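PDB 3LRK: alpha-galactosidase 1, which cleaves terminal, non-reducing alpha-linked galactose from oligosaccharides, galactomannans and galactolipids. Local coordinates for residues A278-W283 against Y304-Q309; M345-G348 against D354-V357; D430-S433 against R438-G441. The protein carries 1 engineered substitution. One frame throughout, in Å; residues are numbered along the deposited sequence.

No helix or strand is shared by the three contacts. Interaction 1 joins helices 273-285 and 301-307 of the catalytic barrel and is fully buried, an aromatic ring against a helix end. Interaction 2, also buried, is the hairpin of strands 342-349 and 355-361 in the C-terminal sandwich, held by backbone hydrogen bonds. Interaction 3, between short helices 428-433 and 437-440, is apolar and closer to the surface, with Leu432 partly exposed. The barrel and the sandwich meet where Met282 CE packs 3.4 Å from Trp346 CD2. Interaction 2 touches interaction 3, Asp354 OD2 lying 3.4 Å from Phe440 CE2. Interactions 1 and 3 stay apart, nearest atoms about 6 Å from each other.

Interaction 1 (A278-W283 against Y304-Q309); sequences AHFSMW and YSIYSQ
Phe280 reaches across from helix 273-285 and lays its ring against the C-terminal end of helix 301-307, meeting Ile306 and Tyr307. This is helix-to-helix packing on the outside of the TIM barrel of this GH27 enzyme: the first helix leads into barrel strand 290-292 and the second follows it. The tight part is the Ile306 side. With CG turned anti to the backbone N (chi1 -172°), the Phe280 ring is carried straight out to its neighbour, so that Ile306 O stands over one ring face, 3.2 Å from Phe280 CE2. Nearer the root of the side chain, Ile306 CG2 closes in to 3.5 Å from Phe280 CB, and the two side chains run past one another in opposite directions. Tyr307 sits more loosely: its CD2 is 4.0 Å from Phe280 CE1, and its ring meets that atom at a slant. Its hydroxyl is turned to other business, a hydrogen bond with Val266 O, while its carbonyl O is bonded by the hydroxyl of Tyr66, a residue that also touches the Phe280 side chain. Looser still is the Gln309 end, where the backbone O lies near the plane of the Phe280 ring, at its edge, 4.4 Å from CE2. Gln309's amide leads away, its NE2 bonding to Leu396 O and Ala398 O, and a glycerol, probably from the crystallisation liquor, binds close by at Ser308 O. Cut back to an alanine, Phe280 would keep the CB that meets Ile306 CG2 but lose the whole ring, which would probably open a gap beneath the Ile306 carbonyl and beside Tyr307 CD2. That carbonyl has its own bond within the turn, for Gln309 N donates to Ile306 O at 3.1 Å.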
loop_
_atom_site.group_PDB
_atom_site.type_symbol
_atom_site.label_atom_id
_atom_site.label_comp_id
_atom_site.label_asym_id
_atom_site.label_seq_id
_atom_site.Cartn_x
_atom_site.Cartn_y
_atom_site.Cartn_z
ATOM N N ALA A 278 2.787 33.036 -6.102
ATOM C CA ALA A 278 2.063 31.771 -6.250
ATOM C C ALA A 278 2.063 30.995 -4.934
ATOM O O ALA A 278 1.022 30.526 -4.483
ATOM C CB ALA A 278 2.685 30.937 -7.360
ATOM N N HIS A 279 3.244 30.902 -4.320
ATOM C CA HIS A 279 3.465 30.172 -3.072
ATOM C C HIS A 279 2.669 30.786 -1.902
ATOM O O HIS A 279 1.924 30.078 -1.214
ATOM C CB HIS A 279 4.982 30.109 -2.822
ATOM C CG HIS A 279 5.392 29.565 -1.487
ATOM N ND1 HIS A 279 4.790 28.474 -0.892
ATOM C CD2 HIS A 279 6.406 29.932 -0.661
ATOM C CE1 HIS A 279 5.384 28.223 0.262
ATOM N NE2 HIS A 279 6.373 29.088 0.422
ATOM N N PHE A 280 2.793 32.101 -1.709
ATOM C CA PHE A 280 2.069 32.799 -0.644
ATOM C C PHE A 280 0.549 32.735 -0.847
ATOM O O PHE A 280 -0.191 32.450 0.098
ATOM C CB PHE A 280 2.561 34.252 -0.521
ATOM C CG PHE A 280 2.005 34.997 0.661
ATOM C CD1 PHE A 280 2.470 34.745 1.962
ATOM C CD2 PHE A 280 1.031 35.987 0.476
ATOM C CE1 PHE A 280 1.963 35.451 3.053
ATOM C CE2 PHE A 280 0.517 36.704 1.555
ATOM C CZ PHE A 280 0.970 36.442 2.848
ATOM N N SER A 281 0.104 32.966 -2.084
ATOM C CA SER A 281 -1.322 32.948 -2.432
ATOM C C SER A 281 -1.953 31.571 -2.245
ATOM O O SER A 281 -3.081 31.470 -1.759
ATOM C CB SER A 281 -1.546 33.403 -3.876
ATOM O OG SER A 281 -1.070 34.722 -4.083
ATOM N N MET A 282 -1.234 30.518 -2.639
ATOM C CA MET A 282 -1.785 29.160 -2.520
ATOM C C MET A 282 -1.842 28.661 -1.064
ATOM O O MET A 282 -2.843 28.068 -0.657
ATOM C CB MET A 282 -1.085 28.173 -3.464
ATOM C CG MET A 282 -1.408 28.402 -4.967
ATOM S SD MET A 282 -3.165 28.642 -5.345
ATOM C CE MET A 282 -3.796 27.056 -4.779
ATOM N N TRP A 283 -0.796 28.939 -0.285
ATOM C CA TRP A 283 -0.802 28.682 1.171
ATOM C C TRP A 283 -1.949 29.440 1.858
ATOM O O TRP A 283 -2.651 28.881 2.710
ATOM C CB TRP A 283 0.546 29.057 1.811
ATOM C CG TRP A 283 1.618 27.950 1.912
ATOM C CD1 TRP A 283 2.332 27.616 3.035
ATOM C CD2 TRP A 283 2.086 27.071 0.868
ATOM N NE1 TRP A 283 3.220 26.590 2.755
ATOM C CE2 TRP A 283 3.086 26.238 1.434
ATOM C CE3 TRP A 283 1.761 26.905 -0.492
ATOM C CZ2 TRP A 283 3.760 25.256 0.689
ATOM C CZ3 TRP A 283 2.432 25.919 -1.232
ATOM C CH2 TRP A 283 3.414 25.104 -0.634
ATOM N N TYR A 304 9.114 41.175 1.269
ATOM C CA TYR A 304 8.390 41.939 2.290
ATOM C C TYR A 304 6.976 42.336 1.848
ATOM O O TYR A 304 6.034 42.179 2.610
ATOM C CB TYR A 304 9.200 43.173 2.727
ATOM C CG TYR A 304 8.488 44.105 3.686
ATOM C CD1 TYR A 304 7.986 43.653 4.921
ATOM C CD2 TYR A 304 8.351 45.460 3.381
ATOM C CE1 TYR A 304 7.338 44.534 5.798
ATOM C CE2 TYR A 304 7.719 46.326 4.237
ATOM C CZ TYR A 304 7.220 45.877 5.442
ATOM O OH TYR A 304 6.589 46.797 6.268
ATOM N N SER A 305 6.821 42.836 0.623
ATOM C CA SER A 305 5.486 43.257 0.176
ATOM C C SER A 305 4.564 42.071 -0.143
ATOM O O SER A 305 3.341 42.222 -0.185
ATOM C CB SER A 305 5.563 44.215 -1.010
ATOM O OG SER A 305 6.108 43.580 -2.135
ATOM N N ILE A 306 5.156 40.901 -0.376
ATOM C CA ILE A 306 4.362 39.674 -0.487
ATOM C C ILE A 306 3.764 39.322 0.891
ATOM O O ILE A 306 2.538 39.179 1.027
ATOM C CB ILE A 306 5.172 38.519 -1.140
ATOM C CG1 ILE A 306 5.323 38.801 -2.643
ATOM C CG2 ILE A 306 4.481 37.151 -0.920
ATOM C CD1 ILE A 306 6.419 38.037 -3.325
ATOM N N TYR A 307 4.620 39.243 1.914
ATOM C CA TYR A 307 4.170 38.964 3.288
ATOM C C TYR A 307 3.165 39.989 3.812
ATOM O O TYR A 307 2.396 39.698 4.722
ATOM C CB TYR A 307 5.352 38.951 4.253
ATOM C CG TYR A 307 6.171 37.683 4.252
ATOM C CD1 TYR A 307 7.540 37.724 3.988
ATOM C CD2 TYR A 307 5.581 36.441 4.540
ATOM C CE1 TYR A 307 8.315 36.556 4.000
ATOM C CE2 TYR A 307 6.346 35.267 4.550
ATOM C CZ TYR A 307 7.704 35.334 4.280
ATOM O OH TYR A 307 8.447 34.179 4.290
ATOM N N SER A 308 3.198 41.195 3.247
ATOM C CA SER A 308 2.378 42.292 3.743
ATOM C C SER A 308 1.106 42.525 2.924
ATOM O O SER A 308 0.386 43.493 3.168
ATOM C CB SER A 308 3.213 43.580 3.836
ATOM O OG SER A 308 3.356 44.167 2.556
ATOM N N GLN A 309 0.811 41.633 1.977
ATOM C CA GLN A 309 -0.400 41.776 1.156
ATOM C C GLN A 309 -1.668 41.439 1.951
ATOM O O GLN A 309 -2.079 40.269 2.046
ATOM C CB GLN A 309 -0.301 40.968 -0.148
ATOM C CG GLN A 309 -1.432 41.249 -1.178
ATOM C CD GLN A 309 -1.289 42.602 -1.892
ATOM O OE1 GLN A 309 -0.427 43.410 -1.552
ATOM N NE2 GLN A 309 -2.138 42.843 -2.884
#

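Interaction 2 (M345-G348 against D354-V357); sequences MWSG and DQVV
Ser347 OG and Gln355 CG both stand anti to their backbone N, chi1 -179° for the serine, and a bend at chi2 of Gln355 (76°) then folds its amide back over the partner strand. The setting is an antiparallel beta hairpin, strands 342-349 and 355-361, in the C-terminal beta sandwich domain. The folded amide brings OE1 to 3.0 Å from Ser347 OG; the one hydroxyl proton could go there or to Ile376 O, so that bond is not settled. The same amide rests against the end of the hairpin strand, Gln355 CD lying 3.2 Å from Gly348 O. Gly348 and Val356 form the hydrogen-bonded pair. Val356 N donates to Gly348 O over 2.9 Å, while Gly348 N returns a more bent bond to Val356 O at 3.0 Å. Ser347 and Val357 are the neighbouring non-hydrogen-bonded pair, and their side chains share a face of the sheet with Ile376 packed on Val357. Further along, Met345 CE brushes Val357 CG1 at 4.3 Å. Strands 325-331 and 461-469 flank the hairpin and continue the sheet. Between the backbones, Ser347 CA also points its hydrogen at Val356 O, 3.2 Å away.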
loop_
_atom_site.group_PDB
_atom_site.type_symbol
_atom_site.label_atom_id
_atom_site.label_comp_id
_atom_site.label_asym_id
_atom_site.label_seq_id
_atom_site.Cartn_x
_atom_site.Cartn_y
_atom_site.Cartn_z
ATOM N N MET A 345 -6.513 25.185 -11.726
ATOM C CA MET A 345 -7.512 26.143 -11.290
ATOM C C MET A 345 -8.034 25.733 -9.921
ATOM O O MET A 345 -8.389 24.566 -9.709
ATOM C CB MET A 345 -8.672 26.188 -12.266
ATOM C CG MET A 345 -9.393 27.507 -12.277
ATOM S SD MET A 345 -11.174 27.339 -12.387
ATOM C CE MET A 345 -11.501 27.362 -10.639
ATOM N N TRP A 346 -8.075 26.691 -8.999
ATOM C CA TRP A 346 -8.652 26.473 -7.679
ATOM C C TRP A 346 -9.773 27.477 -7.455
ATOM O O TRP A 346 -9.773 28.571 -8.034
ATOM C CB TRP A 346 -7.597 26.627 -6.581
ATOM C CG TRP A 346 -6.469 25.610 -6.583
ATOM C CD1 TRP A 346 -5.524 25.434 -7.554
ATOM C CD2 TRP A 346 -6.146 24.672 -5.534
ATOM N NE1 TRP A 346 -4.649 24.434 -7.189
ATOM C CE2 TRP A 346 -4.997 23.964 -5.946
ATOM C CE3 TRP A 346 -6.714 24.370 -4.285
ATOM C CZ2 TRP A 346 -4.420 22.949 -5.170
ATOM C CZ3 TRP A 346 -6.125 23.369 -3.504
ATOM C CH2 TRP A 346 -4.997 22.669 -3.955
ATOM N N SER A 347 -10.727 27.095 -6.614
ATOM C CA SER A 347 -11.881 27.930 -6.294
ATOM C C SER A 347 -12.371 27.555 -4.908
ATOM O O SER A 347 -12.312 26.382 -4.522
ATOM C CB SER A 347 -12.990 27.735 -7.329
ATOM O OG SER A 347 -14.110 28.557 -7.044
ATOM N N GLY A 348 -12.849 28.546 -4.161
ATOM C CA GLY A 348 -13.339 28.315 -2.806
ATOM C C GLY A 348 -14.273 29.400 -2.303
ATOM O O GLY A 348 -14.126 30.573 -2.670
ATOM N N ASP A 354 -18.527 35.945 -1.170
ATOM C CA ASP A 354 -17.594 36.068 -2.282
ATOM C C ASP A 354 -16.949 34.703 -2.601
ATOM O O ASP A 354 -17.168 33.731 -1.888
ATOM C CB ASP A 354 -16.511 37.119 -1.973
ATOM C CG ASP A 354 -17.076 38.531 -1.777
ATOM O OD1 ASP A 354 -18.266 38.782 -2.095
ATOM O OD2 ASP A 354 -16.317 39.403 -1.304
ATOM N N GLN A 355 -16.189 34.641 -3.691
ATOM C CA GLN A 355 -15.467 33.432 -4.105
ATOM C C GLN A 355 -14.012 33.792 -4.376
ATOM O O GLN A 355 -13.745 34.835 -4.969
ATOM C CB GLN A 355 -16.108 32.850 -5.378
ATOM C CG GLN A 355 -15.733 31.376 -5.702
ATOM C CD GLN A 355 -16.449 30.346 -4.815
ATOM O OE1 GLN A 355 -16.147 29.147 -4.870
ATOM N NE2 GLN A 355 -17.398 30.805 -4.008
ATOM N N VAL A 356 -13.072 32.947 -3.940
ATOM C CA VAL A 356 -11.658 33.112 -4.311
ATOM C C VAL A 356 -11.362 32.182 -5.460
ATOM O O VAL A 356 -11.708 30.998 -5.412
ATOM C CB VAL A 356 -10.629 32.706 -3.212
ATOM C CG1 VAL A 356 -9.364 33.583 -3.295
ATOM C CG2 VAL A 356 -11.206 32.734 -1.851
ATOM N N VAL A 357 -10.696 32.715 -6.478
ATOM C CA VAL A 357 -10.331 31.941 -7.656
ATOM C C VAL A 357 -8.830 32.064 -7.882
ATOM O O VAL A 357 -8.266 33.157 -7.768
ATOM C CB VAL A 357 -11.135 32.401 -8.906
ATOM C CG1 VAL A 357 -10.819 31.527 -10.113
ATOM C CG2 VAL A 357 -12.624 32.355 -8.617
#

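Interaction 3 (D430-S433 against R438-G441); sequences DGLS and RLFG
Leu432 O lies at the edge of the Phe440 ring, in its plane, 3.5 Å from both CE1 and CZ, so two ring carbons share one helix carbonyl. The rest of the contact is apolar. Leu432 also sends a methyl to the same ring: CD2 sits over one face, 3.8 Å from the ring centroid and 28° off the normal, a CH-pi contact. The methyl is displaced toward the rim, its shortest approach being the 3.4 Å from Leu432 CD2 to Phe440 CZ. One leucine therefore meets the phenylalanine twice, with its backbone oxygen at the edge and with a side-chain methyl above the face. Phe440 also makes a cation-pi contact with Arg468, and both Phe440 and Leu432 touch Arg466, another residue of strand 461-469. The two pieces are the ends of consecutive short helices, 428-433 and the weakly bonded 437-440, which precede strand 442-447, an outermost strand of the C-terminal antiparallel sheet. Leu439 fills the angle between them. Its CG stands anti to the carbonyl carbon (chi1 -53°), which points CD1 at the first helix, where it comes within 3.6 Å of Gly431 CA. The packing depends on the bare backbone there: a CB in the usual place on Gly431 would lie 2.4 Å from Leu439 CD1, a clash. Leu432 and Leu439 cross at about a right angle, Leu432 CD2 resting 4.0 Å from Leu439 CB. A weak hydrogen bond between Ser311 OG and Leu439 O ties the turn to helix 310-316, and Tyr421 touches the Leu439 side chain. Gly441, the first residue past the weak helix to leave helical geometry, has a positive phi (74°), and strand 442-447 follows directly.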
loop_
_atom_site.group_PDB
_atom_site.type_symbol
_atom_site.label_atom_id
_atom_site.label_comp_id
_atom_site.label_asym_id
_atom_site.label_seq_id
_atom_site.Cartn_x
_atom_site.Cartn_y
_atom_site.Cartn_z
ATOM N N ASP A 430 -14.118 42.636 10.179
ATOM C CA ASP A 430 -14.677 43.988 10.213
ATOM C C ASP A 430 -14.300 44.805 8.977
ATOM O O ASP A 430 -15.161 45.461 8.385
ATOM C CB ASP A 430 -14.259 44.704 11.501
ATOM C CG ASP A 430 -14.936 44.127 12.741
ATOM O OD1 ASP A 430 -15.747 43.177 12.616
ATOM O OD2 ASP A 430 -14.659 44.627 13.850
ATOM N N GLY A 431 -13.025 44.745 8.585
ATOM C CA GLY A 431 -12.538 45.412 7.378
ATOM C C GLY A 431 -13.313 45.043 6.120
ATOM O O GLY A 431 -13.684 45.922 5.335
ATOM N N LEU A 432 -13.559 43.745 5.933
ATOM C CA LEU A 432 -14.302 43.239 4.771
ATOM C C LEU A 432 -15.747 43.756 4.733
ATOM O O LEU A 432 -16.269 44.069 3.660
ATOM C CB LEU A 432 -14.271 41.704 4.716
ATOM C CG LEU A 432 -12.926 41.021 4.413
ATOM C CD1 LEU A 432 -12.947 39.561 4.833
ATOM C CD2 LEU A 432 -12.507 41.155 2.948
ATOM N N SER A 433 -16.368 43.848 5.909
ATOM C CA SER A 433 -17.725 44.393 6.066
ATOM C C SER A 433 -17.802 45.859 5.652
ATOM O O SER A 433 -18.768 46.282 5.014
ATOM C CB SER A 433 -18.192 44.254 7.515
ATOM O OG SER A 433 -18.232 42.896 7.917
ATOM N N ARG A 438 -8.249 48.076 0.890
ATOM C CA ARG A 438 -6.989 47.374 1.113
ATOM C C ARG A 438 -7.146 45.852 1.226
ATOM O O ARG A 438 -6.177 45.116 1.027
ATOM C CB ARG A 438 -6.274 47.940 2.339
ATOM C CG ARG A 438 -5.898 49.408 2.196
ATOM C CD ARG A 438 -5.138 49.934 3.410
ATOM N NE ARG A 438 -5.868 49.780 4.672
ATOM C CZ ARG A 438 -6.872 50.555 5.076
ATOM N NH1 ARG A 438 -7.302 51.556 4.316
ATOM N NH2 ARG A 438 -7.456 50.326 6.245
ATOM N N LEU A 439 -8.361 45.388 1.519
ATOM C CA LEU A 439 -8.616 43.953 1.696
ATOM C C LEU A 439 -9.237 43.256 0.477
ATOM O O LEU A 439 -9.372 42.032 0.465
ATOM C CB LEU A 439 -9.476 43.700 2.946
ATOM C CG LEU A 439 -9.043 44.278 4.301
ATOM C CD1 LEU A 439 -9.987 43.805 5.383
ATOM C CD2 LEU A 439 -7.601 43.916 4.654
ATOM N N PHE A 440 -9.614 44.021 -0.544
ATOM C CA PHE A 440 -10.281 43.449 -1.717
ATOM C C PHE A 440 -9.450 43.495 -2.995
ATOM O O PHE A 440 -9.748 42.787 -3.959
ATOM C CB PHE A 440 -11.654 44.104 -1.942
ATOM C CG PHE A 440 -12.701 43.655 -0.969
ATOM C CD1 PHE A 440 -13.020 44.433 0.138
ATOM C CD2 PHE A 440 -13.362 42.438 -1.149
ATOM C CE1 PHE A 440 -13.983 44.014 1.050
ATOM C CE2 PHE A 440 -14.325 42.006 -0.242
ATOM C CZ PHE A 440 -14.642 42.803 0.860
ATOM N N GLY A 441 -8.397 44.307 -2.984
ATOM C CA GLY A 441 -7.639 44.598 -4.193
ATOM C C GLY A 441 -8.427 45.546 -5.081
ATOM O O GLY A 441 -9.224 46.349 -4.591
#